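Local coordinates for protein glycoside Hydrolase (Bacteroides uniformis, PDB 5T9X) that probably hydrolyses agarose, as a family 16 glycoside hydrolase from the agarose-degrading pathway of a human gut bacterium, at residues I122-I132 and M143-C151; Y50-P58 and V331-P339. All coordinates share one frame; numbering follows the deposited sequence.

Contact 1 (I122-I132 and M143-C151)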
loop_
_atom_site.group_PDB
_atom_site.type_symbol
_atom_site.label_atom_id
_atom_site.label_comp_id
_atom_site.label_asym_id
_atom_site.label_seq_id
_atom_site.Cartn_x
_atom_site.Cartn_y
_atom_site.Cartn_z
ATOM N N ILE A 122 -7.179 -10.000 -0.817
ATOM C CA ILE A 122 -6.872 -10.028 0.596
ATOM C C ILE A 122 -8.166 -9.906 1.355
ATOM O O ILE A 122 -8.817 -8.894 1.249
ATOM C CB ILE A 122 -5.939 -8.879 0.974
ATOM C CG1 ILE A 122 -4.677 -8.980 0.148
ATOM C CG2 ILE A 122 -5.595 -8.909 2.476
ATOM C CD1 ILE A 122 -3.651 -7.950 0.527
ATOM N N GLU A 123 -8.529 -10.933 2.124
ATOM C CA GLU A 123 -9.772 -10.890 2.900
ATOM C C GLU A 123 -9.584 -10.473 4.369
ATOM O O GLU A 123 -8.483 -10.453 4.888
ATOM C CB GLU A 123 -10.603 -12.194 2.749
ATOM C CG GLU A 123 -10.068 -13.517 3.313
ATOM C CD GLU A 123 -11.176 -14.599 3.463
ATOM O OE1 GLU A 123 -12.185 -14.545 2.704
ATOM O OE2 GLU A 123 -11.059 -15.496 4.349
ATOM N N THR A 124 -10.697 -10.127 5.003
ATOM C CA THR A 124 -10.756 -9.809 6.411
ATOM C C THR A 124 -11.869 -10.599 7.107
ATOM O O THR A 124 -12.976 -10.652 6.622
ATOM C CB THR A 124 -11.012 -8.321 6.568
ATOM O OG1 THR A 124 -9.968 -7.632 5.892
ATOM C CG2 THR A 124 -11.010 -7.903 8.015
ATOM N N SER A 125 -11.563 -11.198 8.248
ATOM C CA SER A 125 -12.545 -11.918 9.030
ATOM C C SER A 125 -12.235 -11.726 10.486
ATOM O O SER A 125 -11.211 -11.161 10.829
ATOM C CB SER A 125 -12.537 -13.407 8.679
ATOM O OG SER A 125 -11.412 -14.076 9.219
ATOM N N ARG A 126 -13.128 -12.214 11.330
ATOM C CA ARG A 126 -12.919 -12.250 12.765
ATOM C C ARG A 126 -13.677 -13.450 13.326
ATOM O O ARG A 126 -14.896 -13.398 13.458
ATOM C CB ARG A 126 -13.391 -10.938 13.420
ATOM C CG ARG A 126 -13.146 -10.898 14.916
ATOM C CD ARG A 126 -13.613 -9.618 15.565
ATOM N NE ARG A 126 -12.910 -8.439 15.068
ATOM C CZ ARG A 126 -13.483 -7.310 14.638
ATOM N NH1 ARG A 126 -14.794 -7.141 14.658
ATOM N NH2 ARG A 126 -12.727 -6.309 14.182
ATOM N N PRO A 127 -12.966 -14.529 13.670
ATOM C CA PRO A 127 -13.617 -15.676 14.314
ATOM C C PRO A 127 -14.326 -15.348 15.648
ATOM O O PRO A 127 -14.094 -14.285 16.235
ATOM C CB PRO A 127 -12.456 -16.629 14.588
ATOM C CG PRO A 127 -11.350 -16.178 13.724
ATOM C CD PRO A 127 -11.512 -14.711 13.577
ATOM N N ASP A 128 -15.176 -16.259 16.118
ATOM C CA ASP A 128 -15.830 -16.096 17.433
ATOM C C ASP A 128 -14.795 -16.196 18.549
ATOM O O ASP A 128 -14.803 -15.425 19.500
ATOM C CB ASP A 128 -16.896 -17.182 17.661
ATOM C CG ASP A 128 -18.062 -17.085 16.693
ATOM O OD1 ASP A 128 -18.481 -15.949 16.373
ATOM O OD2 ASP A 128 -18.565 -18.153 16.265
ATOM N N ASP A 129 -13.901 -17.163 18.389
ATOM C CA ASP A 129 -12.845 -17.453 19.350
ATOM C C ASP A 129 -11.572 -16.572 19.227
ATOM O O ASP A 129 -10.554 -16.899 19.826
ATOM C CB ASP A 129 -12.464 -18.952 19.234
ATOM C CG ASP A 129 -12.075 -19.359 17.800
ATOM O OD1 ASP A 129 -12.913 -19.169 16.882
ATOM O OD2 ASP A 129 -10.952 -19.869 17.588
ATOM N N VAL A 130 -11.593 -15.471 18.476
ATOM C CA VAL A 130 -10.358 -14.679 18.292
ATOM C C VAL A 130 -9.787 -14.127 19.613
ATOM O O VAL A 130 -10.527 -13.684 20.489
ATOM C CB VAL A 130 -10.560 -13.498 17.309
ATOM C CG1 VAL A 130 -11.361 -12.365 17.940
ATOM C CG2 VAL A 130 -9.216 -12.987 16.814
ATOM N N LYS A 131 -8.468 -14.109 19.720
ATOM C CA LYS A 131 -7.823 -13.561 20.903
ATOM C C LYS A 131 -8.036 -12.060 21.092
ATOM O O LYS A 131 -8.423 -11.344 20.183
ATOM C CB LYS A 131 -6.329 -13.884 20.903
ATOM C CG LYS A 131 -5.478 -13.159 19.876
ATOM C CD LYS A 131 -4.104 -13.829 19.740
ATOM C CE LYS A 131 -3.037 -12.787 19.388
ATOM N NZ LYS A 131 -1.713 -13.319 18.944
ATOM N N ILE A 132 -7.779 -11.608 22.306
ATOM C CA ILE A 132 -7.889 -10.213 22.664
ATOM C C ILE A 132 -6.479 -9.662 22.582
ATOM O O ILE A 132 -5.514 -10.338 22.974
ATOM C CB ILE A 132 -8.466 -10.048 24.097
ATOM C CG1 ILE A 132 -9.774 -10.840 24.244
ATOM C CG2 ILE A 132 -8.739 -8.584 24.449
ATOM C CD1 ILE A 132 -10.353 -10.818 25.652
ATOM N N MET A 143 -8.522 -2.878 25.270
ATOM C CA MET A 143 -8.508 -4.281 24.909
ATOM C C MET A 143 -9.544 -4.479 23.826
ATOM O O MET A 143 -10.678 -4.118 24.035
ATOM C CB MET A 143 -8.871 -5.150 26.118
ATOM C CG MET A 143 -7.948 -4.995 27.318
ATOM S SD MET A 143 -6.191 -5.256 26.979
ATOM C CE MET A 143 -6.199 -6.973 26.466
ATOM N N MET A 144 -9.164 -5.044 22.684
ATOM C CA MET A 144 -10.126 -5.338 21.608
ATOM C C MET A 144 -9.975 -6.738 21.079
ATOM O O MET A 144 -8.930 -7.347 21.251
ATOM C CB MET A 144 -9.912 -4.425 20.424
ATOM C CG MET A 144 -9.603 -3.013 20.822
ATOM S SD MET A 144 -9.879 -1.960 19.413
ATOM C CE MET A 144 -9.318 -0.448 20.142
ATOM N N PRO A 145 -11.009 -7.239 20.395
ATOM C CA PRO A 145 -10.816 -8.472 19.648
ATOM C C PRO A 145 -9.938 -8.227 18.426
ATOM O O PRO A 145 -10.051 -7.187 17.768
ATOM C CB PRO A 145 -12.231 -8.867 19.218
ATOM C CG PRO A 145 -13.159 -8.025 20.036
ATOM C CD PRO A 145 -12.401 -6.765 20.317
ATOM N N GLY A 146 -9.062 -9.186 18.149
ATOM C CA GLY A 146 -8.225 -9.171 16.965
ATOM C C GLY A 146 -9.012 -9.179 15.670
ATOM O O GLY A 146 -10.171 -9.579 15.643
ATOM N N THR A 147 -8.370 -8.716 14.605
ATOM C CA THR A 147 -8.954 -8.710 13.286
ATOM C C THR A 147 -7.998 -9.438 12.353
ATOM O O THR A 147 -6.881 -9.007 12.183
ATOM C CB THR A 147 -9.170 -7.276 12.838
ATOM O OG1 THR A 147 -9.885 -6.570 13.870
ATOM C CG2 THR A 147 -9.950 -7.247 11.559
ATOM N N TYR A 148 -8.422 -10.565 11.795
ATOM C CA TYR A 148 -7.579 -11.339 10.899
ATOM C C TYR A 148 -7.639 -10.715 9.514
ATOM O O TYR A 148 -8.716 -10.339 9.043
ATOM C CB TYR A 148 -8.060 -12.778 10.771
ATOM C CG TYR A 148 -7.825 -13.716 11.914
ATOM C CD1 TYR A 148 -7.272 -13.296 13.132
ATOM C CD2 TYR A 148 -8.216 -15.057 11.793
ATOM C CE1 TYR A 148 -7.073 -14.200 14.175
ATOM C CE2 TYR A 148 -8.021 -15.965 12.827
ATOM C CZ TYR A 148 -7.447 -15.531 14.013
ATOM O OH TYR A 148 -7.250 -16.432 15.022
ATOM N N THR A 149 -6.485 -10.610 8.865
ATOM C CA THR A 149 -6.431 -10.160 7.494
ATOM C C THR A 149 -5.155 -10.677 6.861
ATOM O O THR A 149 -4.576 -11.652 7.360
ATOM C CB THR A 149 -6.598 -8.633 7.405
ATOM O OG1 THR A 149 -6.822 -8.257 6.047
ATOM C CG2 THR A 149 -5.378 -7.901 7.951
ATOM N N GLY A 150 -4.716 -10.081 5.764
ATOM C CA GLY A 150 -3.545 -10.595 5.046
ATOM C C GLY A 150 -2.476 -9.586 4.676
ATOM O O GLY A 150 -2.733 -8.402 4.625
ATOM N N CYS A 151 -1.279 -10.093 4.405
ATOM C CA CYS A 151 -0.143 -9.291 3.997
ATOM C C CYS A 151 0.720 -10.066 3.011
ATOM O O CYS A 151 0.965 -11.253 3.195
ATOM C CB CYS A 151 0.688 -8.935 5.219
ATOM S SG CYS A 151 1.949 -7.689 4.920
HETATM O O HOH W 1 -6.722 -15.469 17.578
#
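Arg-126 shows how one side chain can fasten a loop to a strand: its NE donates to Gly-146 O at 3.0 Å, and its NH2 reaches Thr-147 OG1 at 2.9 Å along a nearly straight line (172°). Both acceptors lie in the guanidinium plane, at its edge, although NE meets the Gly-146 carbonyl from above that carbonyl's own plane. The chain runs out extended until a bend at chi3 (-62°) turns the head toward the strand. With NH1 bonded to Pro-316 O as well, all three nitrogens are engaged and the guanidinium is held against rotation; Asp-305 in turn holds the Thr-147 hydroxyl.

On one side of this grip, Ser-125 and Tyr-148 form an isolated antiparallel bridge, hydrogen-bonded in both directions: Ser-125 N donates to Tyr-148 O at 3.1 Å, and Tyr-148 N returns a bond to Ser-125 O. Beyond it Thr-149 OG1 donates to Glu-123 O at 3.0 Å, approaching from above the carbonyl plane. On the other side Gly-146 N donates to Lys-131 O, also 3.0 Å.

Packing gathers round the Tyr-148 ring. Pro-127 lays CD over one face, 3.9 Å from the ring centroid, a CH-pi contact, while Val-130 CG2 comes within 3.6 Å of Tyr-148 CE1. A water links the tyrosine OH to Lys-131 N. At the exposed end Ile-132 CG2 touches Met-143 CE.

The loop leaves strand 119-122 of one sheet and returns as strand 132-137, hairpin partner of strand 140-154 in the other. This is a sheet-to-sheet connection of a beta-sandwich, consistent with the jelly roll of family 16.

Contact 2 (Y50-P58 and V331-P339). With NA (sodium ion), chain D.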
loop_
_atom_site.group_PDB
_atom_site.type_symbol
_atom_site.label_atom_id
_atom_site.label_comp_id
_atom_site.label_asym_id
_atom_site.label_seq_id
_atom_site.Cartn_x
_atom_site.Cartn_y
_atom_site.Cartn_z
ATOM N N TYR A 50 0.615 -7.410 -22.387
ATOM C CA TYR A 50 -0.028 -7.631 -21.089
ATOM C C TYR A 50 -1.335 -6.849 -20.953
ATOM O O TYR A 50 -1.542 -5.864 -21.654
ATOM C CB TYR A 50 0.957 -7.255 -19.971
ATOM C CG TYR A 50 2.321 -7.952 -20.062
ATOM C CD1 TYR A 50 2.528 -9.192 -19.452
ATOM C CD2 TYR A 50 3.398 -7.368 -20.744
ATOM C CE1 TYR A 50 3.752 -9.840 -19.519
ATOM C CE2 TYR A 50 4.623 -8.019 -20.827
ATOM C CZ TYR A 50 4.793 -9.260 -20.201
ATOM O OH TYR A 50 6.006 -9.940 -20.242
ATOM N N GLU A 51 -2.214 -7.313 -20.059
ATOM C CA GLU A 51 -3.429 -6.592 -19.585
ATOM C C GLU A 51 -3.225 -5.088 -19.581
ATOM O O GLU A 51 -4.036 -4.318 -20.120
ATOM C CB GLU A 51 -3.733 -6.973 -18.118
ATOM C CG GLU A 51 -4.552 -8.232 -17.895
ATOM C CD GLU A 51 -4.933 -8.456 -16.428
ATOM O OE1 GLU A 51 -4.261 -7.931 -15.514
ATOM O OE2 GLU A 51 -5.906 -9.203 -16.145
ATOM N N TRP A 52 -2.114 -4.692 -18.946
ATOM C CA TRP A 52 -1.808 -3.283 -18.676
ATOM C C TRP A 52 -1.304 -2.404 -19.822
ATOM O O TRP A 52 -1.177 -1.185 -19.645
ATOM C CB TRP A 52 -0.821 -3.174 -17.512
ATOM C CG TRP A 52 0.488 -3.846 -17.694
ATOM C CD1 TRP A 52 1.436 -3.566 -18.602
ATOM C CD2 TRP A 52 1.002 -4.883 -16.876
ATOM N NE1 TRP A 52 2.518 -4.384 -18.415
ATOM C CE2 TRP A 52 2.264 -5.209 -17.360
ATOM C CE3 TRP A 52 0.502 -5.580 -15.787
ATOM C CZ2 TRP A 52 3.039 -6.198 -16.801
ATOM C CZ3 TRP A 52 1.280 -6.576 -15.227
ATOM C CH2 TRP A 52 2.533 -6.872 -15.737
ATOM N N ASP A 53 -0.997 -2.997 -20.968
ATOM C CA ASP A 53 -0.441 -2.234 -22.071
ATOM C C ASP A 53 -1.453 -1.267 -22.691
ATOM O O ASP A 53 -1.058 -0.317 -23.338
ATOM C CB ASP A 53 0.183 -3.168 -23.121
ATOM C CG ASP A 53 1.561 -3.703 -22.701
ATOM O OD1 ASP A 53 2.282 -3.014 -21.932
ATOM O OD2 ASP A 53 1.936 -4.809 -23.168
ATOM N N LYS A 54 -2.741 -1.442 -22.443
ATOM C CA LYS A 54 -3.664 -0.355 -22.757
ATOM C C LYS A 54 -3.354 0.976 -22.080
ATOM O O LYS A 54 -3.879 2.012 -22.512
ATOM C CB LYS A 54 -5.113 -0.725 -22.491
ATOM C CG LYS A 54 -5.489 -1.089 -21.070
ATOM C CD LYS A 54 -7.013 -0.979 -20.882
ATOM C CE LYS A 54 -7.596 -2.145 -20.098
ATOM N NZ LYS A 54 -9.092 -2.148 -20.175
ATOM N N PHE A 55 -2.545 0.957 -21.021
ATOM C CA PHE A 55 -2.149 2.175 -20.316
ATOM C C PHE A 55 -0.663 2.413 -20.465
ATOM O O PHE A 55 0.125 1.574 -20.080
ATOM C CB PHE A 55 -2.419 2.049 -18.830
ATOM C CG PHE A 55 -3.852 1.763 -18.445
ATOM C CD1 PHE A 55 -4.823 2.721 -18.581
ATOM C CD2 PHE A 55 -4.190 0.566 -17.827
ATOM C CE1 PHE A 55 -6.119 2.475 -18.144
ATOM C CE2 PHE A 55 -5.487 0.309 -17.415
ATOM C CZ PHE A 55 -6.452 1.272 -17.555
ATOM N N PRO A 56 -0.258 3.569 -20.986
ATOM C CA PRO A 56 1.191 3.817 -21.044
ATOM C C PRO A 56 1.779 4.211 -19.696
ATOM O O PRO A 56 1.059 4.585 -18.770
ATOM C CB PRO A 56 1.301 4.996 -21.993
ATOM C CG PRO A 56 0.054 5.782 -21.719
ATOM C CD PRO A 56 -1.030 4.770 -21.359
ATOM N N VAL A 57 3.101 4.106 -19.614
ATOM C CA VAL A 57 3.855 4.572 -18.485
ATOM C C VAL A 57 3.708 6.098 -18.533
ATOM O O VAL A 57 3.987 6.708 -19.544
ATOM C CB VAL A 57 5.309 4.104 -18.528
ATOM C CG1 VAL A 57 6.060 4.625 -17.314
ATOM C CG2 VAL A 57 5.370 2.580 -18.522
ATOM N N PRO A 58 3.208 6.709 -17.450
ATOM C CA PRO A 58 2.754 8.094 -17.588
ATOM C C PRO A 58 3.854 9.149 -17.559
ATOM O O PRO A 58 3.547 10.305 -17.521
ATOM C CB PRO A 58 1.812 8.264 -16.393
ATOM C CG PRO A 58 2.284 7.266 -15.371
ATOM C CD PRO A 58 2.944 6.151 -16.105
ATOM N N VAL A 331 -6.268 -6.485 -6.091
ATOM C CA VAL A 331 -5.266 -5.909 -6.953
ATOM C C VAL A 331 -5.207 -6.766 -8.189
ATOM O O VAL A 331 -4.869 -7.958 -8.132
ATOM C CB VAL A 331 -3.897 -5.844 -6.282
ATOM C CG1 VAL A 331 -2.831 -5.412 -7.287
ATOM C CG2 VAL A 331 -3.948 -4.871 -5.110
ATOM N N ASP A 332 -5.534 -6.128 -9.305
ATOM C CA ASP A 332 -5.669 -6.775 -10.605
ATOM C C ASP A 332 -4.294 -6.990 -11.166
ATOM O O ASP A 332 -4.014 -8.019 -11.764
ATOM C CB ASP A 332 -6.493 -5.854 -11.519
ATOM C CG ASP A 332 -6.814 -6.456 -12.888
ATOM O OD1 ASP A 332 -6.463 -7.633 -13.206
ATOM O OD2 ASP A 332 -7.414 -5.687 -13.672
ATOM N N TRP A 333 -3.451 -5.987 -11.016
ATOM C CA TRP A 333 -2.055 -6.127 -11.361
ATOM C C TRP A 333 -1.175 -5.095 -10.679
ATOM O O TRP A 333 -1.647 -4.034 -10.180
ATOM C CB TRP A 333 -1.848 -6.039 -12.884
ATOM C CG TRP A 333 -2.493 -4.911 -13.651
ATOM C CD1 TRP A 333 -3.563 -5.023 -14.444
ATOM C CD2 TRP A 333 -2.055 -3.544 -13.767
ATOM N NE1 TRP A 333 -3.859 -3.826 -15.040
ATOM C CE2 TRP A 333 -2.944 -2.899 -14.638
ATOM C CE3 TRP A 333 -1.011 -2.801 -13.206
ATOM C CZ2 TRP A 333 -2.829 -1.560 -14.969
ATOM C CZ3 TRP A 333 -0.892 -1.465 -13.535
ATOM C CH2 TRP A 333 -1.797 -0.857 -14.409
ATOM N N ILE A 334 0.116 -5.404 -10.721
ATOM C CA ILE A 334 1.152 -4.501 -10.261
ATOM C C ILE A 334 2.339 -4.614 -11.207
ATOM O O ILE A 334 2.832 -5.713 -11.455
ATOM C CB ILE A 334 1.526 -4.766 -8.784
ATOM C CG1 ILE A 334 2.500 -3.714 -8.293
ATOM C CG2 ILE A 334 2.121 -6.158 -8.569
ATOM C CD1 ILE A 334 2.687 -3.784 -6.788
ATOM N N ARG A 335 2.769 -3.470 -11.743
ATOM C CA ARG A 335 3.820 -3.423 -12.750
ATOM C C ARG A 335 4.926 -2.480 -12.341
ATOM O O ARG A 335 4.669 -1.500 -11.671
ATOM C CB ARG A 335 3.226 -3.027 -14.100
ATOM C CG ARG A 335 2.747 -1.603 -14.223
ATOM C CD ARG A 335 2.135 -1.403 -15.587
ATOM N NE ARG A 335 1.581 -0.063 -15.751
ATOM C CZ ARG A 335 1.324 0.530 -16.918
ATOM N NH1 ARG A 335 1.631 -0.060 -18.074
ATOM N NH2 ARG A 335 0.765 1.749 -16.942
ATOM N N ILE A 336 6.146 -2.784 -12.785
ATOM C CA ILE A 336 7.384 -2.156 -12.325
ATOM C C ILE A 336 8.288 -1.965 -13.527
ATOM O O ILE A 336 8.545 -2.926 -14.251
ATOM C CB ILE A 336 8.104 -3.080 -11.336
ATOM C CG1 ILE A 336 7.159 -3.512 -10.217
ATOM C CG2 ILE A 336 9.317 -2.414 -10.722
ATOM C CD1 ILE A 336 7.820 -4.408 -9.205
ATOM N N TYR A 337 8.767 -0.737 -13.746
ATOM C CA TYR A 337 9.649 -0.403 -14.860
ATOM C C TYR A 337 10.847 0.359 -14.333
ATOM O O TYR A 337 10.724 1.172 -13.398
ATOM C CB TYR A 337 8.970 0.495 -15.919
ATOM C CG TYR A 337 7.731 -0.076 -16.590
ATOM C CD1 TYR A 337 7.798 -0.720 -17.843
ATOM C CD2 TYR A 337 6.474 0.036 -15.983
ATOM C CE1 TYR A 337 6.655 -1.240 -18.458
ATOM C CE2 TYR A 337 5.348 -0.483 -16.583
ATOM C CZ TYR A 337 5.447 -1.113 -17.812
ATOM O OH TYR A 337 4.325 -1.614 -18.375
ATOM N N LYS A 338 11.998 0.112 -14.957
ATOM C CA LYS A 338 13.198 0.892 -14.731
ATOM C C LYS A 338 13.657 1.451 -16.057
ATOM O O LYS A 338 13.491 0.811 -17.093
ATOM C CB LYS A 338 14.311 0.033 -14.161
ATOM C CG LYS A 338 13.976 -0.662 -12.849
ATOM C CD LYS A 338 15.232 -1.386 -12.359
ATOM C CE LYS A 338 15.788 -0.822 -11.062
ATOM N NZ LYS A 338 16.171 0.602 -10.964
ATOM N N PRO A 339 14.251 2.642 -16.030
ATOM C CA PRO A 339 14.875 3.208 -17.214
ATOM C C PRO A 339 16.174 2.495 -17.628
ATOM O O PRO A 339 16.980 2.167 -16.788
ATOM C CB PRO A 339 15.148 4.656 -16.810
ATOM C CG PRO A 339 15.135 4.698 -15.343
ATOM C CD PRO A 339 14.514 3.436 -14.827
HETATM NA NA NA D . -5.115 -9.346 -13.429
HETATM O O HOH W 2 4.614 -3.517 -20.118
#
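Trp-52 and Trp-333 make the dense part of this contact. The CB of Trp-52 sits over the Trp-333 face, 3.7 Å from the centroid of the six-membered ring, and the edge of Trp-52 is turned toward that indole's face in an offset edge-to-face pair, planes 66° apart. The Trp-52 ring is itself sandwiched: Tyr-50 CB lies over one face and the Arg-335 side chain over the other, with Arg-335 CD 3.8 Å from the centroid of the five-membered ring. Extended from CG to NE, that arginine runs past the indole and grips Phe-55 O end-on, through NH1 at 3.0 Å and NH2 at 3.2 Å; NH2 also forms a salt bridge with Glu-165. Val-57 CG2 stands over the centre of the Tyr-337 ring. An ordered water ties Trp-52 NE1 and Tyr-337 OH to the partly exposed Asp-53 through OD1.

The Glu-51/Asp-332 end, away from Val-57 and Tyr-337, is firmly held: a sodium ion takes both carboxylate oxygens of Glu-51 and, at 2.2 Å, Asp-332 OD1; Asp-332 O, Asp-75, Asn-77 and Gly-118 complete the site. Looser is the side of exposed Pro-56, whose carbonyl takes a weak bond from Arg-335 NH2.

Strand 329-341 pairs with strands 65-69, 119-122 and 162-169, with a classic beta bulge at Asp-332 and Trp-333 facing Tyr-167. The 50-58 loop covers one side; Ile-334 and Ile-336 start away from it, and their side chains touch Ile-299 of strand 298-304.

The two contacts illustrate how loops are secured to strands in different parts of one sandwich. Their centres lie 33 Å apart, on opposite sides of the chain's centre, and contact 1 is nested within the chain loop that contact 2 closes. Both are partly buried, contact 2 being somewhat nearer the centre. Each uses an arginine to grip backbone carbonyl oxygen, yet contact 1 relies further on antiparallel beta-bridge pairing, whereas contact 2 relies on aromatic packing and a shared metal ion. Strand 329-341 ties them together: it carries half of contact 2 and, through Phe-329, bonds the backbone of Ile-122, where contact 1 begins.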